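Local coordinates for protein TetR-family transcriptional regulator (Streptomyces coelicolor, PDB 2G7L) that probably binds operator DNA as a homodimer through its N-terminal helix-turn-helix domains and regulates transcription, with the C-terminal helical domains pairing the chains, at the interface of chains A and B. Sequence-based numbering; all coordinates share one arbitrary frame. Chains: chain A/B, TetR-family transcriptional regulator.

Contact 1: the interface of chains A and B. Residues chain A 132-133, 136, 142, 145-146, 149; chain B 193-194, 197, 201.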
loop_
_atom_site.group_PDB
_atom_site.type_symbol
_atom_site.label_atom_id
_atom_site.label_comp_id
_atom_site.label_asym_id
_atom_site.label_seq_id
_atom_site.Cartn_x
_atom_site.Cartn_y
_atom_site.Cartn_z
ATOM N N LEU A 132 -0.342 7.345 18.414
ATOM C CA LEU A 132 0.277 8.636 18.557
ATOM C C LEU A 132 0.878 8.840 19.981
ATOM O O LEU A 132 2.004 9.376 20.146
ATOM C CB LEU A 132 -0.767 9.707 18.321
ATOM C CG LEU A 132 -1.119 10.255 16.960
ATOM C CD1 LEU A 132 -2.388 11.146 17.041
ATOM C CD2 LEU A 132 -0.008 11.091 16.450
ATOM N N GLU A 133 0.107 8.403 20.981
ATOM C CA GLU A 133 0.485 8.483 22.396
ATOM C C GLU A 133 1.810 7.770 22.645
ATOM O O GLU A 133 2.714 8.302 23.271
ATOM C CB GLU A 133 -0.606 7.746 23.202
ATOM C CG GLU A 133 -0.723 8.117 24.669
ATOM C CD GLU A 133 -1.595 7.099 25.438
ATOM O OE1 GLU A 133 -1.154 6.701 26.545
ATOM O OE2 GLU A 133 -2.671 6.644 24.930
ATOM N N ALA A 136 4.852 9.139 20.642
ATOM C CA ALA A 136 5.263 10.445 21.214
ATOM C C ALA A 136 6.292 10.312 22.417
ATOM O O ALA A 136 7.093 11.230 22.645
ATOM C CB ALA A 136 4.002 11.235 21.667
ATOM N N GLY A 142 7.077 16.750 17.443
ATOM C CA GLY A 142 5.665 16.406 17.215
ATOM C C GLY A 142 5.364 16.206 15.722
ATOM O O GLY A 142 4.502 15.386 15.377
ATOM N N VAL A 145 6.218 12.698 14.974
ATOM C CA VAL A 145 5.243 11.697 15.476
ATOM C C VAL A 145 3.913 11.719 14.680
ATOM O O VAL A 145 3.344 10.699 14.475
ATOM C CB VAL A 145 5.167 11.530 17.048
ATOM C CG1 VAL A 145 6.172 12.401 17.851
ATOM C CG2 VAL A 145 3.787 11.333 17.603
ATOM N N ALA A 146 3.519 12.884 14.200
ATOM C CA ALA A 146 2.297 13.107 13.446
ATOM C C ALA A 146 2.369 12.450 12.043
ATOM O O ALA A 146 1.482 11.682 11.707
ATOM C CB ALA A 146 2.055 14.665 13.321
ATOM N N VAL A 149 2.996 8.253 12.435
ATOM C CA VAL A 149 1.945 7.249 12.667
ATOM C C VAL A 149 1.177 6.955 11.341
ATOM O O VAL A 149 0.795 5.854 11.161
ATOM C CB VAL A 149 0.913 7.709 13.795
ATOM C CG1 VAL A 149 1.637 7.792 15.210
ATOM C CG2 VAL A 149 0.397 9.050 13.452
ATOM N N ALA B 193 -4.019 13.223 22.387
ATOM C CA ALA B 193 -2.845 12.979 21.505
ATOM C C ALA B 193 -3.187 13.475 20.105
ATOM O O ALA B 193 -2.379 14.178 19.511
ATOM C CB ALA B 193 -2.422 11.508 21.510
ATOM N N ILE B 194 -4.408 13.223 19.613
ATOM C CA ILE B 194 -4.818 13.769 18.289
ATOM C C ILE B 194 -4.821 15.286 18.275
ATOM O O ILE B 194 -4.260 15.914 17.363
ATOM C CB ILE B 194 -6.143 13.203 17.782
ATOM C CG1 ILE B 194 -5.998 11.684 17.526
ATOM C CG2 ILE B 194 -6.569 13.932 16.503
ATOM C CD1 ILE B 194 -7.353 10.871 17.299
ATOM N N HIS B 197 -1.439 16.893 18.084
ATOM C CA HIS B 197 -0.707 16.711 16.811
ATOM C C HIS B 197 -1.374 17.286 15.554
ATOM O O HIS B 197 -0.880 17.099 14.446
ATOM C CB HIS B 197 -0.340 15.266 16.658
ATOM C CG HIS B 197 0.665 14.811 17.680
ATOM N ND1 HIS B 197 0.309 14.156 18.838
ATOM C CD2 HIS B 197 2.016 14.909 17.707
ATOM C CE1 HIS B 197 1.393 13.850 19.528
ATOM N NE2 HIS B 197 2.445 14.298 18.861
ATOM N N LEU B 201 -0.916 16.466 11.723
ATOM C CA LEU B 201 -1.397 15.104 11.518
ATOM C C LEU B 201 -2.091 14.994 10.119
ATOM O O LEU B 201 -2.027 13.972 9.439
ATOM C CB LEU B 201 -2.337 14.745 12.643
ATOM C CG LEU B 201 -2.940 13.352 12.719
ATOM C CD1 LEU B 201 -1.797 12.398 12.580
ATOM C CD2 LEU B 201 -3.706 13.124 14.025
#
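B:His197, wedged between A:Leu132 on helix 122-136 and A:Gly142 and A:Val145 on helix 142-161, illustrates how an apolar contact can be shaped by a polar bond made within one chain. B:His197 ND1 donates to the main-chain O of B:Ala193, one helical turn earlier, at 2.8 Å and 160° at the hydrogen. The acceptor lies nearly in the imidazole plane, and the bond would resist rotation of the ring about chi2. With CG anti to the carbonyl carbon (chi1 -67°), the ring turns back along helix 192-197 towards that oxygen. One imidazole face receives CD2 of A:Leu132, 3.8 Å above the plane and displaced towards the rim; the two side chains run past each other in opposite directions. At the rim, B:His197 CD2 comes to 3.4 Å from the O of A:Gly142, while B:His197 NE2 sits 3.5 Å from CG2 of A:Val145. The other methyl of A:Leu132, CD1, bridges B:Ile194 and B:Leu201, at 3.7 Å from CG1 of B:Ile194 and 3.8 Å from CD2 of B:Leu201. The other branch of B:Leu201, CD1, approaches helix 142-161, 3.5 Å from the O of A:Ala146. The patch is thus a mainly apolar seam between helices 122-136 and 142-161 of chain A and helix 192-197 with the following loop of chain B, in which an imidazole held by its intrachain bond and interlocking methyl groups likely serve dimer formation by the C-terminal domains.

Contact 2: the interface of chains A and B. Residues chain A 65, 118-120, 124; chain B 178-179, 182.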
loop_
_atom_site.group_PDB
_atom_site.type_symbol
_atom_site.label_atom_id
_atom_site.label_comp_id
_atom_site.label_asym_id
_atom_site.label_seq_id
_atom_site.Cartn_x
_atom_site.Cartn_y
_atom_site.Cartn_z
ATOM N N GLU A 65 -15.731 3.666 1.227
ATOM C CA GLU A 65 -16.278 4.206 2.474
ATOM C C GLU A 65 -17.018 3.137 3.258
ATOM O O GLU A 65 -16.942 3.082 4.493
ATOM C CB GLU A 65 -17.166 5.434 2.258
ATOM C CG GLU A 65 -16.394 6.749 1.827
ATOM C CD GLU A 65 -15.326 7.247 2.838
ATOM O OE1 GLU A 65 -15.397 6.865 4.037
ATOM O OE2 GLU A 65 -14.413 8.034 2.441
ATOM N N ARG A 118 -9.358 5.563 4.078
ATOM C CA ARG A 118 -9.069 5.096 5.411
ATOM C C ARG A 118 -10.355 5.141 6.235
ATOM O O ARG A 118 -11.162 6.052 6.034
ATOM C CB ARG A 118 -8.037 6.007 6.100
ATOM C CG ARG A 118 -6.600 5.738 5.684
ATOM C CD ARG A 118 -5.673 6.592 6.462
ATOM N NE ARG A 118 -5.790 7.965 6.068
ATOM C CZ ARG A 118 -5.196 8.981 6.696
ATOM N NH1 ARG A 118 -4.445 8.760 7.774
ATOM N NH2 ARG A 118 -5.385 10.221 6.252
ATOM N N PRO A 119 -10.477 4.231 7.229
ATOM C CA PRO A 119 -11.530 4.346 8.218
ATOM C C PRO A 119 -11.558 5.725 8.877
ATOM O O PRO A 119 -10.554 6.475 8.865
ATOM C CB PRO A 119 -11.172 3.265 9.235
ATOM C CG PRO A 119 -10.513 2.231 8.414
ATOM C CD PRO A 119 -9.633 3.058 7.499
ATOM N N SER A 120 -12.724 6.060 9.435
ATOM C CA SER A 120 -12.919 7.329 10.079
ATOM C C SER A 120 -13.850 7.175 11.293
ATOM O O SER A 120 -14.359 8.151 11.795
ATOM C CB SER A 120 -13.493 8.338 9.088
ATOM O OG SER A 120 -14.779 7.926 8.624
ATOM N N TYR A 124 -11.046 3.649 14.852
ATOM C CA TYR A 124 -9.864 4.018 14.087
ATOM C C TYR A 124 -9.282 5.238 14.749
ATOM O O TYR A 124 -8.072 5.289 14.982
ATOM C CB TYR A 124 -10.155 4.300 12.592
ATOM C CG TYR A 124 -8.871 4.472 11.740
ATOM C CD1 TYR A 124 -8.068 3.380 11.440
ATOM C CD2 TYR A 124 -8.488 5.701 11.253
ATOM C CE1 TYR A 124 -6.882 3.511 10.649
ATOM C CE2 TYR A 124 -7.306 5.851 10.454
ATOM C CZ TYR A 124 -6.513 4.735 10.174
ATOM O OH TYR A 124 -5.335 4.814 9.385
ATOM N N ALA B 178 -13.086 11.767 4.881
ATOM C CA ALA B 178 -13.867 11.543 6.095
ATOM C C ALA B 178 -12.937 11.409 7.283
ATOM O O ALA B 178 -13.243 11.881 8.388
ATOM C CB ALA B 178 -14.738 10.306 5.958
ATOM N N THR B 179 -11.795 10.758 7.059
ATOM C CA THR B 179 -10.785 10.618 8.096
ATOM C C THR B 179 -10.272 11.986 8.555
ATOM O O THR B 179 -10.148 12.222 9.748
ATOM C CB THR B 179 -9.635 9.748 7.612
ATOM O OG1 THR B 179 -10.184 8.494 7.203
ATOM C CG2 THR B 179 -8.611 9.554 8.734
ATOM N N ALA B 182 -12.963 13.788 10.624
ATOM C CA ALA B 182 -13.110 13.155 11.926
ATOM C C ALA B 182 -11.959 13.506 12.880
ATOM O O ALA B 182 -12.160 13.597 14.108
ATOM C CB ALA B 182 -13.263 11.647 11.775
HETATM O O HOH W 1 -11.415 8.320 4.709
#
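B:Thr179, near the start of helix 178-185, projects into the A:Arg118–A:Pro119–A:Ser120 loop and shows how a short branched side chain can divide its tasks. B:Thr179 CB stands 3.6 Å from the O of A:Pro119. From there the hydroxyl branch, B:Thr179 OG1, is anti to the carbonyl carbon (chi1 -57°) and donates to that same A:Pro119 O at 2.6 Å, approaching from above the carbonyl plane. B:Thr179 OG1 also lies 2.9 Å from the O of A:Arg118; having one proton, the hydroxyl could serve the two carbonyls only alternately or by sharing it. A water 2.8 Å from B:Thr179 OG1 also contacts the O of A:Arg118 at 2.6 Å, giving a second route between the chains. The methyl branch, CG2, diverges from the hydroxyl and lies over the centre of the A:Arg118 guanidinium face, 4.0 Å above its plane. Behind the threonine, CB of A:Ser120 packs 3.7 Å from B:Thr179 CA, and its OG meets the CB of B:Ala178 at 3.6 Å. An alanine in place of B:Thr179 would probably leave the A:Pro119 carbonyl without its donor and uncover part of the guanidinium face. The site ties helix 178-185 to a loop of the partner chain and is likely to support the dimer.

Contact 3: the interface of chains A and B. Residues chain A 144, 147-148, 151, 221, 224, 226; chain B 209, 212-213.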
loop_
_atom_site.group_PDB
_atom_site.type_symbol
_atom_site.label_atom_id
_atom_site.label_comp_id
_atom_site.label_asym_id
_atom_site.label_seq_id
_atom_site.Cartn_x
_atom_site.Cartn_y
_atom_site.Cartn_z
ATOM N N GLN A 144 7.214 14.788 13.542
ATOM C CA GLN A 144 7.687 13.452 13.221
ATOM C C GLN A 144 6.777 12.414 13.795
ATOM O O GLN A 144 6.573 11.307 13.208
ATOM C CB GLN A 144 9.103 13.242 13.745
ATOM C CG GLN A 144 10.093 14.073 12.952
ATOM C CD GLN A 144 11.430 14.316 13.682
ATOM O OE1 GLN A 144 11.892 15.446 13.743
ATOM N NE2 GLN A 144 12.049 13.260 14.171
ATOM N N TRP A 147 3.437 12.739 11.260
ATOM C CA TRP A 147 3.664 12.090 9.968
ATOM C C TRP A 147 4.076 10.634 10.135
ATOM O O TRP A 147 3.759 9.775 9.293
ATOM C CB TRP A 147 4.657 12.898 9.140
ATOM C CG TRP A 147 4.116 14.227 8.662
ATOM C CD1 TRP A 147 3.058 14.893 9.153
ATOM C CD2 TRP A 147 4.643 15.039 7.592
ATOM N NE1 TRP A 147 2.894 16.132 8.477
ATOM C CE2 TRP A 147 3.870 16.219 7.522
ATOM C CE3 TRP A 147 5.682 14.864 6.671
ATOM C CZ2 TRP A 147 4.103 17.228 6.555
ATOM C CZ3 TRP A 147 5.923 15.858 5.750
ATOM C CH2 TRP A 147 5.147 17.022 5.697
ATOM N N GLY A 148 4.692 10.300 11.266
ATOM C CA GLY A 148 5.117 8.948 11.491
ATOM C C GLY A 148 4.017 7.930 11.675
ATOM O O GLY A 148 4.087 6.802 11.202
ATOM N N LYS A 151 2.627 6.864 8.417
ATOM C CA LYS A 151 3.562 5.936 7.772
ATOM C C LYS A 151 3.554 4.573 8.374
ATOM O O LYS A 151 3.588 3.599 7.643
ATOM C CB LYS A 151 5.012 6.496 7.792
ATOM C CG LYS A 151 5.208 7.476 6.629
ATOM C CD LYS A 151 5.243 8.963 6.995
ATOM C CE LYS A 151 4.544 9.978 5.898
ATOM N NZ LYS A 151 3.258 10.540 6.580
ATOM N N ILE A 221 11.727 7.438 11.519
ATOM C CA ILE A 221 10.797 8.502 11.958
ATOM C C ILE A 221 11.436 9.368 13.074
ATOM O O ILE A 221 11.444 10.618 13.002
ATOM C CB ILE A 221 9.457 7.919 12.438
ATOM C CG1 ILE A 221 8.637 7.370 11.243
ATOM C CG2 ILE A 221 8.636 8.991 13.278
ATOM C CD1 ILE A 221 7.606 6.332 11.688
ATOM N N THR A 224 14.449 11.679 11.595
ATOM C CA THR A 224 14.345 12.509 10.387
ATOM C C THR A 224 13.394 13.661 10.587
ATOM O O THR A 224 12.216 13.452 10.706
ATOM C CB THR A 224 13.839 11.671 9.151
ATOM O OG1 THR A 224 14.574 10.447 9.022
ATOM C CG2 THR A 224 13.945 12.461 7.902
ATOM N N VAL A 226 10.910 16.754 9.797
ATOM C CA VAL A 226 10.016 17.167 8.757
ATOM C C VAL A 226 10.264 18.587 8.290
ATOM O O VAL A 226 10.241 19.544 9.090
ATOM C CB VAL A 226 8.490 16.701 8.916
ATOM C CG1 VAL A 226 8.296 15.752 9.987
ATOM C CG2 VAL A 226 7.527 17.789 8.858
ATOM N N ARG B 209 5.041 14.676 1.781
ATOM C CA ARG B 209 5.036 13.446 2.551
ATOM C C ARG B 209 5.978 12.433 1.956
ATOM O O ARG B 209 6.603 11.671 2.651
ATOM C CB ARG B 209 3.604 12.895 2.622
ATOM C CG ARG B 209 2.565 13.858 3.342
ATOM C CD ARG B 209 2.706 13.714 4.819
ATOM N NE ARG B 209 1.638 14.344 5.588
ATOM C CZ ARG B 209 0.962 13.727 6.538
ATOM N NH1 ARG B 209 -0.015 14.382 7.146
ATOM N NH2 ARG B 209 1.252 12.448 6.869
ATOM N N TRP B 212 9.653 13.430 2.602
ATOM C CA TRP B 212 9.923 12.934 3.959
ATOM C C TRP B 212 10.005 11.407 4.060
ATOM O O TRP B 212 10.931 10.908 4.647
ATOM C CB TRP B 212 8.861 13.492 4.959
ATOM C CG TRP B 212 9.220 13.212 6.375
ATOM C CD1 TRP B 212 10.255 13.764 7.074
ATOM C CD2 TRP B 212 8.580 12.278 7.273
ATOM N NE1 TRP B 212 10.305 13.247 8.330
ATOM C CE2 TRP B 212 9.288 12.347 8.503
ATOM C CE3 TRP B 212 7.480 11.393 7.156
ATOM C CZ2 TRP B 212 8.949 11.574 9.616
ATOM C CZ3 TRP B 212 7.166 10.591 8.239
ATOM C CH2 TRP B 212 7.877 10.715 9.480
ATOM N N SER B 213 9.060 10.609 3.538
ATOM C CA SER B 213 9.278 9.175 3.841
ATOM C C SER B 213 10.467 8.516 3.108
ATOM O O SER B 213 11.052 7.473 3.546
ATOM C CB SER B 213 8.008 8.366 3.655
ATOM O OG SER B 213 7.661 8.347 2.322
#
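The indole of A:Trp147 and the guanidinium of B:Arg209 lie stacked, their planes 7° apart, in a worked example of cation-pi packing between chains. B:Arg209 NE sits over the five-membered ring, 3.5 Å from its centroid, and CD covers the six-membered ring of the same face. The opposite face of A:Trp147 carries CG2 of A:Val226, from its own chain, and CB of B:Trp212 lies at the edge. B:Trp212 is itself inserted into chain A: CG1 of A:Val226 rests on one face, 3.5 Å above the plane and towards the rim, and on the same face CB of A:Trp147 lies over the six-membered ring, 3.9 Å from its centroid. At the rim, B:Trp212 NE1 donates to the main-chain O of A:Thr224 at 3.1 Å, with the acceptor in the indole plane; the donor stands well above the carbonyl plane. CG anti to the backbone N (chi1 -170°) carries the indole away from helix 206-223 to this partner. The far tip, B:Trp212 CH2, meets CA of A:Gly148 at 3.8 Å. A:Lys151 also flanks both B residues, but the outer part of its side chain, CD to NZ, is doubtful: CD is modelled too near the indole, and NZ faces NH2 of B:Arg209, donor against donor. The buried tryptophan and stacked arginine together lock helix 206-223 onto the partner, a likely core element of the dimer.

Contact 1 lies about 11 Å from contact 3 and 17 Å from contact 2, measured between the centres of their C-alpha atoms, with contacts 2 and 3 about 20 Å apart. Helix 142-161 of chain A serves both contact 1 and contact 3, offering neighbouring, interleaved faces of the same helix to different parts of chain B, while helix 122-136 links contact 1 to contact 2. Chain B answers with helices 178-185, 192-197 and 206-223. Contact 2 also borders helix 63-74, so the pairing surface extends towards the DNA-binding region. Two-fold symmetry repeats every contact, which could help set the spacing of the DNA-binding domains.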